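Local coordinates for N-ACETYLMURAMOYL-L-ALANINE AMIDASE CwlV (Paenibacillus polymyxa, PDB 1JWQ), which probably hydrolyses, through its zinc-dependent catalytic domain, the amide bond between N-acetylmuramoyl groups and L-alanine in bacterial cell-wall peptidoglycan, at residues Lys2-Asp7 with Asp170-Tyr175; Val75-His80 with Gln166-Gly171; Ala103-Met108 with Arg121-Gly126. All coordinates share one frame; numbering follows the deposited sequence.

Interaction 1 (Lys2-Asp7 with Asp170-Tyr175); sequences KVVVID and DGITEY
Ile172 sends CG2 to Val4 and CD1 to Ile6 and Val4: its CG1 stands opposite the carbonyl carbon (chi1 -67°) and carries the extended arm to CD1, while CG2 lies opposite the backbone N. This fork fastens the C-terminal helix 158-176 to strand 2-8, one of the parallel strands of the open alpha-beta-alpha fold of this amidase catalytic domain. Where the backbones come nearest, at Val4 and Ile172, the CA atoms are 8.0 Å apart, a gap bridged by aliphatic side chains.

Val4 and Ile172 meet tip to tip. Both methyls of Val4 lean on CG2 of the isoleucine, and Val4 CG1 also reaches Ile172 CD1 at 3.9 Å, so Val4 CG1 bridges the two branches while Val4 CG2 touches CG2 alone. Ile6 sets off in a different direction, but a bent chain (chi2 -64°) swings its CD1 back to the helix, and its side chain and that of Ile172 cross obliquely. An alanine in place of Ile172 would lose both branches and would probably open a gap beneath the helix, leaving the methyls of Val4 and Ile6 CD1 without their partner.

Leu41 of helix 26-42 touches both Val4 and Ile172, and Met108 of helix 102-116 also packs on Ile172, so the isoleucine, on its own helix, is flanked by two further helices and the sheet. All three residues of the contact are buried, and it is held by dispersion and the exclusion of water. Its two closest approaches differ little: Val4 CG2 lies 3.8 Å from Ile172 CG2, and Ile6 CD1 lies 3.7 Å from Ile172 CD1.

Interaction 2 (Val75-His80 with Gln166-Gly171); sequences VFVSIH and QGIADG. With ZN (zinc ion), chain B.
Behind the strand that carries a ligand of the zinc site, helix 158-176 backs strand 75-82 through Ile79 and Ile168, whose side chains reach toward each other tip to tip. Ile79 CD1 and Ile168 CD1 stand 4.1 Å apart, and two residues earlier on the strand Val77 CG1 makes a looser approach to Ile168 CG2 at 4.5 Å. The two branches of one isoleucine thus serve two successive inward residues of the strand, all three side chains being buried.

The next residue, His80, belongs to the other side of the sheet. Its ND1 binds the zinc ion at 2.2 Å, and two waters complete the shell together with His10 and Glu26. At the far edge of the ring, His80 NE2 lies in plane with Ser78 OG and makes a weak hydrogen bond to it of 2.9 Å; because Ser78 OG is also bonded to Asp7 OD1, a second shell from the neighbouring strand probably helps to fix the ring's rotation. The strand thus turns apolar residues to a helix on one side and a zinc-binding histidine to the other, within the open alpha-beta-alpha fold of a zinc amidase domain.

Interaction 3 (Ala103-Met108 with Arg121-Gly126); sequences AFANVM and RGIRYG
Helix 102-116 passes over edge strand 120-125 with its CA atoms nearest at Ala105 and Ile123, 7.0 Å apart, a close approach that the small side chain of Ala105 probably permits. The two belong to a beta-alpha-beta unit in which strand 92-96 leads into the helix and strand 120-125 follows it, so the contact closes a short crossover.

Ile123 carries the strand's share by itself. Its CG2 meets Ala105 CB at 3.9 Å, the apolar heart of the contact, while the longer branch, CG1 standing opposite the carbonyl carbon (chi1 -59°), takes CD1 along the helix to Asn106. There the methyl lies 3.6 Å from the CA of Asn106 and 3.2 Å from its OD1, the two side chains crossing at about a right angle. Asn106 starts out pointing away from the strand, and its amide end comes round to the methyl. Ala105 O, 3.6 Å from the same Ile123 CD1, adds a second oxygen beside it.

On the strand, Arg124 folds its guanidinium back toward Arg121: NE and NH2 both bond to Arg121 O, side-on and nearly in the guanidinium plane. The NE bond is the straighter, with an N-H...O angle of 163°, and NH2 meets the oxygen on a lone pair. Arg121 itself pairs with Glu93 on strand 92-96, and the side chain of Ala105 also touches Val139 of strand 138-145.

The chemistry is therefore graded: Ala105 is buried against the sheet, whereas Asn106 is exposed, and the two methyls of Ile123 divide the work, CG2 meeting carbon on the inner side and CD1 the amide oxygen at the margin, where solvent begins.

Interactions 1 and 2 share helix 158-176, including Asp170 and Gly171, and press it against neighbouring parallel strands 2-8 and 75-82; their centres are about 6 Å apart. Backbone hydrogen bonding of Asp7 with Val77, and probably with Ile79, joins those strands. Interaction 3 lies about 14 Å from the centre of interaction 1 and 11 Å from that of interaction 2, at the outer strand 120-125 of the same mixed sheet. Its segments fall between those of both others along the chain. Helix 102-116 joins it to them, since Phe104 and Met108 pack on Tyr175, Ile172 and Val77. The chain's first strand and last helix thus share one core with the strand carrying zinc-binding His80.

Interaction 1 (Lys2-Asp7 with Asp170-Tyr175)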
ATOM      1  N   LYS A   2       4.223  -5.130 -18.220  1.00 26.33           N
ATOM      2  CA  LYS A   2       3.060  -5.006 -17.357  1.00 23.17           C
ATOM      3  C   LYS A   2       3.268  -3.768 -16.497  1.00 21.41           C
ATOM      4  O   LYS A   2       4.341  -3.568 -15.927  1.00 19.38           O
ATOM      5  CB  LYS A   2       2.898  -6.256 -16.489  1.00 23.93           C
ATOM      6  CG  LYS A   2       2.592  -7.506 -17.306  1.00 24.85           C
ATOM      7  CD  LYS A   2       2.191  -8.687 -16.439  1.00 26.16           C
ATOM      8  CE  LYS A   2       1.789  -9.873 -17.308  1.00 26.74           C
ATOM      9  NZ  LYS A   2       1.278 -11.018 -16.504  1.00 29.58           N
ATOM     10  N   VAL A   3       2.241  -2.930 -16.431  1.00 17.09           N
ATOM     11  CA  VAL A   3       2.305  -1.692 -15.671  1.00 15.40           C
ATOM     12  C   VAL A   3       1.794  -1.871 -14.251  1.00 14.03           C
ATOM     13  O   VAL A   3       0.715  -2.419 -14.028  1.00 12.38           O
ATOM     14  CB  VAL A   3       1.492  -0.587 -16.374  1.00 15.18           C
ATOM     15  CG1 VAL A   3       1.496   0.680 -15.548  1.00 14.87           C
ATOM     16  CG2 VAL A   3       2.080  -0.321 -17.752  1.00 16.76           C
ATOM     17  N   VAL A   4       2.584  -1.392 -13.299  1.00 13.50           N
ATOM     18  CA  VAL A   4       2.243  -1.482 -11.888  1.00 12.18           C
ATOM     19  C   VAL A   4       2.168  -0.078 -11.309  1.00 11.80           C
ATOM     20  O   VAL A   4       3.148   0.663 -11.346  1.00 13.00           O
ATOM     21  CB  VAL A   4       3.321  -2.268 -11.109  1.00 13.47           C
ATOM     22  CG1 VAL A   4       2.952  -2.343  -9.626  1.00 13.74           C
ATOM     23  CG2 VAL A   4       3.473  -3.656 -11.700  1.00 13.50           C
ATOM     24  N   VAL A   5       1.008   0.296 -10.781  1.00 10.31           N
ATOM     25  CA  VAL A   5       0.873   1.621 -10.194  1.00 10.39           C
ATOM     26  C   VAL A   5       0.846   1.489  -8.681  1.00  8.53           C
ATOM     27  O   VAL A   5       0.045   0.740  -8.128  1.00  9.59           O
ATOM     28  CB  VAL A   5      -0.405   2.339 -10.691  1.00 10.09           C
ATOM     29  CG1 VAL A   5      -0.626   3.632  -9.901  1.00 10.32           C
ATOM     30  CG2 VAL A   5      -0.264   2.664 -12.170  1.00 11.99           C
ATOM     31  N   ILE A   6       1.761   2.196  -8.029  1.00  9.06           N
ATOM     32  CA  ILE A   6       1.861   2.184  -6.579  1.00  9.92           C
ATOM     33  C   ILE A   6       1.435   3.560  -6.112  1.00 10.55           C
ATOM     34  O   ILE A   6       2.001   4.573  -6.523  1.00 11.26           O
ATOM     35  CB  ILE A   6       3.297   1.920  -6.106  1.00 10.51           C
ATOM     36  CG1 ILE A   6       3.810   0.605  -6.700  1.00 10.53           C
ATOM     37  CG2 ILE A   6       3.337   1.886  -4.580  1.00  8.13           C
ATOM     38  CD1 ILE A   6       3.060  -0.628  -6.246  1.00 11.57           C
ATOM     39  N   ASP A   7       0.434   3.576  -5.244  1.00  9.48           N
ATOM     40  CA  ASP A   7      -0.127   4.806  -4.730  1.00 10.34           C
ATOM     41  C   ASP A   7       0.141   4.983  -3.241  1.00 10.74           C
ATOM     42  O   ASP A   7      -0.405   4.248  -2.410  1.00 10.91           O
ATOM     43  CB  ASP A   7      -1.634   4.796  -5.003  1.00  8.61           C
ATOM     44  CG  ASP A   7      -2.339   5.996  -4.428  1.00  9.15           C
ATOM     45  OD1 ASP A   7      -3.266   5.801  -3.616  1.00 11.88           O
ATOM     46  OD2 ASP A   7      -1.963   7.126  -4.788  1.00 11.16           O
ATOM     47  N   ASP A 170       6.655  -8.945  -3.812  1.00 13.74           N
ATOM     48  CA  ASP A 170       6.399 -10.344  -4.145  1.00 13.27           C
ATOM     49  C   ASP A 170       4.929 -10.547  -4.519  1.00 13.38           C
ATOM     50  O   ASP A 170       4.616 -11.258  -5.472  1.00 12.39           O
ATOM     51  CB  ASP A 170       6.763 -11.256  -2.970  1.00 12.56           C
ATOM     52  CG  ASP A 170       8.263 -11.381  -2.768  1.00 12.84           C
ATOM     53  OD1 ASP A 170       8.676 -11.939  -1.730  1.00 12.74           O
ATOM     54  OD2 ASP A 170       9.028 -10.928  -3.643  1.00 14.76           O
ATOM     55  N   GLY A 171       4.031  -9.919  -3.769  1.00 12.12           N
ATOM     56  CA  GLY A 171       2.615 -10.046  -4.066  1.00 12.16           C
ATOM     57  C   GLY A 171       2.321  -9.638  -5.500  1.00 11.59           C
ATOM     58  O   GLY A 171       1.555 -10.294  -6.204  1.00 12.65           O
ATOM     59  N   ILE A 172       2.945  -8.550  -5.938  1.00 11.64           N
ATOM     60  CA  ILE A 172       2.753  -8.044  -7.294  1.00 11.83           C
ATOM     61  C   ILE A 172       3.420  -8.951  -8.319  1.00 11.32           C
ATOM     62  O   ILE A 172       2.824  -9.306  -9.338  1.00 10.78           O
ATOM     63  CB  ILE A 172       3.335  -6.623  -7.426  1.00 11.83           C
ATOM     64  CG1 ILE A 172       2.504  -5.658  -6.577  1.00 11.68           C
ATOM     65  CG2 ILE A 172       3.363  -6.197  -8.890  1.00 10.69           C
ATOM     66  CD1 ILE A 172       3.183  -4.326  -6.307  1.00 10.50           C
ATOM     67  N   THR A 173       4.661  -9.324  -8.036  1.00 12.38           N
ATOM     68  CA  THR A 173       5.423 -10.187  -8.926  1.00 12.40           C
ATOM     69  C   THR A 173       4.749 -11.541  -9.105  1.00 13.50           C
ATOM     70  O   THR A 173       4.634 -12.043 -10.223  1.00 15.32           O
ATOM     71  CB  THR A 173       6.839 -10.404  -8.380  1.00 12.38           C
ATOM     72  OG1 THR A 173       7.485  -9.134  -8.242  1.00 13.52           O
ATOM     73  CG2 THR A 173       7.649 -11.283  -9.325  1.00 11.37           C
ATOM     74  N   GLU A 174       4.305 -12.131  -8.001  1.00 12.21           N
ATOM     75  CA  GLU A 174       3.648 -13.429  -8.056  1.00 13.61           C
ATOM     76  C   GLU A 174       2.328 -13.352  -8.807  1.00 14.00           C
ATOM     77  O   GLU A 174       2.046 -14.197  -9.650  1.00 13.58           O
ATOM     78  CB  GLU A 174       3.397 -13.965  -6.643  1.00 14.86           C
ATOM     79  CG  GLU A 174       4.652 -14.331  -5.868  1.00 12.63           C
ATOM     80  CD  GLU A 174       5.286 -15.630  -6.334  1.00 15.21           C
ATOM     81  OE1 GLU A 174       4.667 -16.347  -7.153  1.00 15.10           O
ATOM     82  OE2 GLU A 174       6.400 -15.940  -5.866  1.00 15.32           O
ATOM     83  N   TYR A 175       1.521 -12.339  -8.506  1.00 13.66           N
ATOM     84  CA  TYR A 175       0.230 -12.199  -9.172  1.00 13.55           C
ATOM     85  C   TYR A 175       0.373 -11.982 -10.671  1.00 14.14           C
ATOM     86  O   TYR A 175      -0.365 -12.570 -11.463  1.00 15.80           O
ATOM     87  CB  TYR A 175      -0.573 -11.032  -8.588  1.00 13.89           C
ATOM     88  CG  TYR A 175      -1.946 -10.915  -9.216  1.00 13.31           C
ATOM     89  CD1 TYR A 175      -2.935 -11.861  -8.949  1.00 16.72           C
ATOM     90  CD2 TYR A 175      -2.241  -9.890 -10.116  1.00 15.09           C
ATOM     91  CE1 TYR A 175      -4.188 -11.794  -9.565  1.00 16.17           C
ATOM     92  CE2 TYR A 175      -3.490  -9.812 -10.740  1.00 15.09           C
ATOM     93  CZ  TYR A 175      -4.456 -10.769 -10.457  1.00 17.00           C
ATOM     94  OH  TYR A 175      -5.688 -10.700 -11.066  1.00 16.20           O
TER

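Interaction 2 (Val75-His80 with Gln166-Gly171)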
ATOM      1  N   VAL A  75      -2.140  -3.650 -12.456  1.00 12.44           N
ATOM      2  CA  VAL A  75      -2.520  -3.715 -11.049  1.00 11.65           C
ATOM      3  C   VAL A  75      -2.319  -2.355 -10.406  1.00 11.14           C
ATOM      4  O   VAL A  75      -1.536  -1.532 -10.884  1.00  9.99           O
ATOM      5  CB  VAL A  75      -1.696  -4.748 -10.246  1.00 12.52           C
ATOM      6  CG1 VAL A  75      -1.960  -6.147 -10.775  1.00 14.27           C
ATOM      7  CG2 VAL A  75      -0.213  -4.406 -10.309  1.00 14.36           C
ATOM      8  N   PHE A  76      -3.036  -2.131  -9.313  1.00  9.85           N
ATOM      9  CA  PHE A  76      -2.959  -0.885  -8.572  1.00  9.51           C
ATOM     10  C   PHE A  76      -2.860  -1.242  -7.095  1.00  9.36           C
ATOM     11  O   PHE A  76      -3.635  -2.049  -6.592  1.00 11.13           O
ATOM     12  CB  PHE A  76      -4.212  -0.052  -8.849  1.00  9.51           C
ATOM     13  CG  PHE A  76      -4.279   1.243  -8.086  1.00  9.25           C
ATOM     14  CD1 PHE A  76      -4.863   1.292  -6.824  1.00  9.75           C
ATOM     15  CD2 PHE A  76      -3.793   2.423  -8.648  1.00 10.43           C
ATOM     16  CE1 PHE A  76      -4.969   2.498  -6.131  1.00  7.81           C
ATOM     17  CE2 PHE A  76      -3.892   3.636  -7.966  1.00  9.47           C
ATOM     18  CZ  PHE A  76      -4.484   3.672  -6.704  1.00  9.67           C
ATOM     19  N   VAL A  77      -1.885  -0.662  -6.412  1.00  9.55           N
ATOM     20  CA  VAL A  77      -1.707  -0.922  -4.992  1.00  9.06           C
ATOM     21  C   VAL A  77      -1.579   0.399  -4.259  1.00  7.40           C
ATOM     22  O   VAL A  77      -0.680   1.191  -4.543  1.00  9.05           O
ATOM     23  CB  VAL A  77      -0.434  -1.749  -4.708  1.00  8.03           C
ATOM     24  CG1 VAL A  77      -0.287  -1.980  -3.205  1.00 10.67           C
ATOM     25  CG2 VAL A  77      -0.500  -3.088  -5.439  1.00  9.32           C
ATOM     26  N   SER A  78      -2.490   0.639  -3.325  1.00  8.41           N
ATOM     27  CA  SER A  78      -2.448   1.859  -2.534  1.00  6.91           C
ATOM     28  C   SER A  78      -1.911   1.459  -1.165  1.00  8.50           C
ATOM     29  O   SER A  78      -2.394   0.505  -0.558  1.00  9.92           O
ATOM     30  CB  SER A  78      -3.844   2.469  -2.410  1.00  7.92           C
ATOM     31  OG  SER A  78      -3.768   3.746  -1.801  1.00  8.68           O
ATOM     32  N   ILE A  79      -0.890   2.175  -0.701  1.00  8.28           N
ATOM     33  CA  ILE A  79      -0.263   1.879   0.577  1.00  9.37           C
ATOM     34  C   ILE A  79      -0.649   2.904   1.634  1.00  8.33           C
ATOM     35  O   ILE A  79      -0.521   4.111   1.430  1.00 10.45           O
ATOM     36  CB  ILE A  79       1.272   1.829   0.435  1.00  9.52           C
ATOM     37  CG1 ILE A  79       1.661   0.751  -0.584  1.00 11.30           C
ATOM     38  CG2 ILE A  79       1.903   1.524   1.784  1.00 11.57           C
ATOM     39  CD1 ILE A  79       3.166   0.656  -0.839  1.00 11.15           C
ATOM     40  N   HIS A  80      -1.129   2.396   2.761  1.00  9.46           N
ATOM     41  CA  HIS A  80      -1.588   3.229   3.863  1.00  9.42           C
ATOM     42  C   HIS A  80      -1.172   2.666   5.217  1.00  9.94           C
ATOM     43  O   HIS A  80      -0.646   1.559   5.316  1.00 10.36           O
ATOM     44  CB  HIS A  80      -3.117   3.318   3.831  1.00  8.41           C
ATOM     45  CG  HIS A  80      -3.657   4.126   2.694  1.00  9.48           C
ATOM     46  ND1 HIS A  80      -4.139   5.406   2.857  1.00  9.43           N
ATOM     47  CD2 HIS A  80      -3.796   3.835   1.378  1.00  6.20           C
ATOM     48  CE1 HIS A  80      -4.555   5.871   1.693  1.00 10.07           C
ATOM     49  NE2 HIS A  80      -4.358   4.937   0.778  1.00  8.83           N
ATOM     50  N   GLN A 166       9.439  -5.792   0.411  1.00 10.90           N
ATOM     51  CA  GLN A 166       9.746  -6.972  -0.387  1.00 11.63           C
ATOM     52  C   GLN A 166       8.511  -7.854  -0.477  1.00 11.91           C
ATOM     53  O   GLN A 166       8.242  -8.451  -1.518  1.00 12.92           O
ATOM     54  CB  GLN A 166      10.896  -7.771   0.230  1.00 12.03           C
ATOM     55  CG  GLN A 166      11.288  -8.990  -0.597  1.00 11.60           C
ATOM     56  CD  GLN A 166      11.839  -8.619  -1.965  1.00 13.18           C
ATOM     57  OE1 GLN A 166      12.850  -7.921  -2.073  1.00 16.00           O
ATOM     58  NE2 GLN A 166      11.178  -9.085  -3.018  1.00 11.57           N
ATOM     59  N   GLY A 167       7.764  -7.933   0.619  1.00 11.47           N
ATOM     60  CA  GLY A 167       6.556  -8.738   0.633  1.00 10.87           C
ATOM     61  C   GLY A 167       5.537  -8.188  -0.350  1.00 11.52           C
ATOM     62  O   GLY A 167       4.898  -8.941  -1.086  1.00 11.39           O
ATOM     63  N   ILE A 168       5.383  -6.870  -0.362  1.00 11.25           N
ATOM     64  CA  ILE A 168       4.445  -6.223  -1.272  1.00 10.43           C
ATOM     65  C   ILE A 168       4.903  -6.454  -2.712  1.00 12.34           C
ATOM     66  O   ILE A 168       4.096  -6.756  -3.598  1.00 10.06           O
ATOM     67  CB  ILE A 168       4.351  -4.708  -0.968  1.00  9.31           C
ATOM     68  CG1 ILE A 168       3.736  -4.515   0.422  1.00  9.60           C
ATOM     69  CG2 ILE A 168       3.520  -4.002  -2.025  1.00  8.62           C
ATOM     70  CD1 ILE A 168       3.657  -3.057   0.879  1.00 10.66           C
ATOM     71  N   ALA A 169       6.206  -6.331  -2.936  1.00 12.32           N
ATOM     72  CA  ALA A 169       6.763  -6.550  -4.264  1.00 13.42           C
ATOM     73  C   ALA A 169       6.473  -7.981  -4.712  1.00 12.32           C
ATOM     74  O   ALA A 169       6.086  -8.208  -5.852  1.00 12.87           O
ATOM     75  CB  ALA A 169       8.275  -6.287  -4.251  1.00 11.11           C
ATOM     76  N   ASP A 170       6.655  -8.945  -3.812  1.00 13.74           N
ATOM     77  CA  ASP A 170       6.399 -10.344  -4.145  1.00 13.27           C
ATOM     78  C   ASP A 170       4.929 -10.547  -4.519  1.00 13.38           C
ATOM     79  O   ASP A 170       4.616 -11.258  -5.472  1.00 12.39           O
ATOM     80  CB  ASP A 170       6.763 -11.256  -2.970  1.00 12.56           C
ATOM     81  CG  ASP A 170       8.263 -11.381  -2.768  1.00 12.84           C
ATOM     82  OD1 ASP A 170       8.676 -11.939  -1.730  1.00 12.74           O
ATOM     83  OD2 ASP A 170       9.028 -10.928  -3.643  1.00 14.76           O
ATOM     84  N   GLY A 171       4.031  -9.919  -3.769  1.00 12.12           N
ATOM     85  CA  GLY A 171       2.615 -10.046  -4.066  1.00 12.16           C
ATOM     86  C   GLY A 171       2.321  -9.638  -5.500  1.00 11.59           C
ATOM     87  O   GLY A 171       1.555 -10.294  -6.204  1.00 12.65           O
TER
HETATM   88 ZN    ZN B1001      -4.536   6.380   4.760  1.00 16.91          ZN
HETATM   89  O   HOH W   1      -5.261   5.063   6.113  1.00 13.11           O
HETATM   90  O   HOH W   2      -6.733   6.553   4.283  1.00 15.64           O

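Interaction 3 (Ala103-Met108 with Arg121-Gly126)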
ATOM      1  N   ALA A 103      -8.719 -11.899  -6.393  1.00 11.30           N
ATOM      2  CA  ALA A 103      -7.614 -12.821  -6.647  1.00 12.05           C
ATOM      3  C   ALA A 103      -6.300 -12.148  -6.287  1.00 11.58           C
ATOM      4  O   ALA A 103      -5.445 -12.735  -5.629  1.00 13.15           O
ATOM      5  CB  ALA A 103      -7.600 -13.241  -8.111  1.00 11.69           C
ATOM      6  N   PHE A 104      -6.152 -10.905  -6.723  1.00 11.54           N
ATOM      7  CA  PHE A 104      -4.947 -10.143  -6.443  1.00 11.95           C
ATOM      8  C   PHE A 104      -4.826  -9.904  -4.936  1.00 10.98           C
ATOM      9  O   PHE A 104      -3.747 -10.037  -4.371  1.00 11.97           O
ATOM     10  CB  PHE A 104      -4.991  -8.821  -7.218  1.00 11.29           C
ATOM     11  CG  PHE A 104      -3.807  -7.922  -6.975  1.00 10.24           C
ATOM     12  CD1 PHE A 104      -2.530  -8.447  -6.785  1.00 10.46           C
ATOM     13  CD2 PHE A 104      -3.971  -6.543  -6.975  1.00  8.93           C
ATOM     14  CE1 PHE A 104      -1.430  -7.598  -6.599  1.00  9.49           C
ATOM     15  CE2 PHE A 104      -2.885  -5.687  -6.792  1.00 10.79           C
ATOM     16  CZ  PHE A 104      -1.609  -6.218  -6.602  1.00  8.62           C
ATOM     17  N   ALA A 105      -5.927  -9.555  -4.279  1.00 10.50           N
ATOM     18  CA  ALA A 105      -5.874  -9.331  -2.835  1.00 10.68           C
ATOM     19  C   ALA A 105      -5.392 -10.602  -2.130  1.00 10.83           C
ATOM     20  O   ALA A 105      -4.579 -10.542  -1.208  1.00 10.40           O
ATOM     21  CB  ALA A 105      -7.249  -8.925  -2.305  1.00 11.46           C
ATOM     22  N   ASN A 106      -5.892 -11.754  -2.570  1.00 12.46           N
ATOM     23  CA  ASN A 106      -5.490 -13.026  -1.973  1.00 13.85           C
ATOM     24  C   ASN A 106      -3.992 -13.270  -2.144  1.00 13.31           C
ATOM     25  O   ASN A 106      -3.301 -13.613  -1.187  1.00 15.33           O
ATOM     26  CB  ASN A 106      -6.268 -14.193  -2.595  1.00 15.64           C
ATOM     27  CG  ASN A 106      -7.737 -14.193  -2.204  1.00 21.93           C
ATOM     28  OD1 ASN A 106      -8.082 -13.977  -1.044  1.00 23.48           O
ATOM     29  ND2 ASN A 106      -8.610 -14.458  -3.172  1.00 26.30           N
ATOM     30  N   VAL A 107      -3.489 -13.101  -3.362  1.00 12.45           N
ATOM     31  CA  VAL A 107      -2.065 -13.313  -3.606  1.00 12.78           C
ATOM     32  C   VAL A 107      -1.254 -12.278  -2.833  1.00 12.54           C
ATOM     33  O   VAL A 107      -0.298 -12.620  -2.139  1.00 12.55           O
ATOM     34  CB  VAL A 107      -1.730 -13.229  -5.117  1.00 12.53           C
ATOM     35  CG1 VAL A 107      -0.220 -13.352  -5.340  1.00 13.51           C
ATOM     36  CG2 VAL A 107      -2.460 -14.342  -5.864  1.00 13.78           C
ATOM     37  N   MET A 108      -1.642 -11.011  -2.938  1.00 11.02           N
ATOM     38  CA  MET A 108      -0.924  -9.958  -2.227  1.00 11.67           C
ATOM     39  C   MET A 108      -0.837 -10.252  -0.730  1.00 11.48           C
ATOM     40  O   MET A 108       0.243 -10.219  -0.142  1.00 11.67           O
ATOM     41  CB  MET A 108      -1.609  -8.604  -2.440  1.00 11.65           C
ATOM     42  CG  MET A 108      -1.024  -7.476  -1.601  1.00 11.87           C
ATOM     43  SD  MET A 108       0.737  -7.199  -1.919  1.00 11.24           S
ATOM     44  CE  MET A 108       0.629  -6.197  -3.390  1.00 11.01           C
ATOM     45  N   ARG A 121      -5.030  -9.319  10.197  1.00 14.56           N
ATOM     46  CA  ARG A 121      -6.436  -8.951  10.256  1.00 15.26           C
ATOM     47  C   ARG A 121      -7.180  -9.363   8.984  1.00 16.02           C
ATOM     48  O   ARG A 121      -8.353  -9.035   8.802  1.00 14.41           O
ATOM     49  CB  ARG A 121      -6.576  -7.449  10.504  1.00 17.33           C
ATOM     50  CG  ARG A 121      -5.957  -6.974  11.821  1.00 18.80           C
ATOM     51  CD  ARG A 121      -6.118  -5.468  11.956  1.00 23.28           C
ATOM     52  NE  ARG A 121      -7.530  -5.106  11.967  1.00 23.88           N
ATOM     53  CZ  ARG A 121      -8.226  -4.834  13.064  1.00 26.71           C
ATOM     54  NH1 ARG A 121      -7.634  -4.869  14.254  1.00 27.17           N
ATOM     55  NH2 ARG A 121      -9.519  -4.556  12.972  1.00 26.33           N
ATOM     56  N   GLY A 122      -6.482 -10.084   8.111  1.00 14.80           N
ATOM     57  CA  GLY A 122      -7.080 -10.593   6.889  1.00 14.18           C
ATOM     58  C   GLY A 122      -7.394  -9.658   5.739  1.00 13.22           C
ATOM     59  O   GLY A 122      -6.973  -8.498   5.705  1.00 13.38           O
ATOM     60  N   ILE A 123      -8.142 -10.203   4.781  1.00 13.56           N
ATOM     61  CA  ILE A 123      -8.569  -9.488   3.585  1.00 12.87           C
ATOM     62  C   ILE A 123     -10.011  -9.059   3.809  1.00 14.06           C
ATOM     63  O   ILE A 123     -10.862  -9.877   4.152  1.00 12.10           O
ATOM     64  CB  ILE A 123      -8.475 -10.403   2.351  1.00 13.93           C
ATOM     65  CG1 ILE A 123      -7.027 -10.881   2.190  1.00 15.04           C
ATOM     66  CG2 ILE A 123      -8.934  -9.661   1.108  1.00 14.54           C
ATOM     67  CD1 ILE A 123      -6.849 -12.012   1.192  1.00 16.04           C
ATOM     68  N   ARG A 124     -10.280  -7.773   3.613  1.00 13.15           N
ATOM     69  CA  ARG A 124     -11.616  -7.244   3.852  1.00 16.12           C
ATOM     70  C   ARG A 124     -12.134  -6.369   2.724  1.00 15.28           C
ATOM     71  O   ARG A 124     -11.364  -5.846   1.921  1.00 12.43           O
ATOM     72  CB  ARG A 124     -11.599  -6.414   5.137  1.00 18.93           C
ATOM     73  CG  ARG A 124     -10.799  -7.049   6.265  1.00 22.41           C
ATOM     74  CD  ARG A 124     -10.774  -6.161   7.498  1.00 25.89           C
ATOM     75  NE  ARG A 124     -10.323  -6.904   8.669  1.00 28.72           N
ATOM     76  CZ  ARG A 124     -10.697  -6.633   9.914  1.00 28.42           C
ATOM     77  NH1 ARG A 124     -11.528  -5.628  10.149  1.00 30.34           N
ATOM     78  NH2 ARG A 124     -10.252  -7.374  10.920  1.00 29.05           N
ATOM     79  N   TYR A 125     -13.452  -6.213   2.675  1.00 14.62           N
ATOM     80  CA  TYR A 125     -14.064  -5.361   1.677  1.00 12.41           C
ATOM     81  C   TYR A 125     -13.933  -3.942   2.202  1.00 12.43           C
ATOM     82  O   TYR A 125     -14.131  -3.690   3.391  1.00 11.23           O
ATOM     83  CB  TYR A 125     -15.546  -5.700   1.487  1.00 12.02           C
ATOM     84  CG  TYR A 125     -16.293  -4.658   0.683  1.00  9.80           C
ATOM     85  CD1 TYR A 125     -16.955  -3.601   1.311  1.00 10.28           C
ATOM     86  CD2 TYR A 125     -16.309  -4.708  -0.705  1.00 10.40           C
ATOM     87  CE1 TYR A 125     -17.616  -2.622   0.570  1.00  9.00           C
ATOM     88  CE2 TYR A 125     -16.964  -3.735  -1.457  1.00  9.57           C
ATOM     89  CZ  TYR A 125     -17.615  -2.697  -0.812  1.00 10.04           C
ATOM     90  OH  TYR A 125     -18.261  -1.740  -1.554  1.00 10.61           O
ATOM     91  N   GLY A 126     -13.575  -3.022   1.316  1.00 12.13           N
ATOM     92  CA  GLY A 126     -13.441  -1.634   1.706  1.00 11.39           C
ATOM     93  C   GLY A 126     -13.922  -0.749   0.576  1.00 12.23           C
ATOM     94  O   GLY A 126     -13.416  -0.838  -0.545  1.00 11.89           O
TER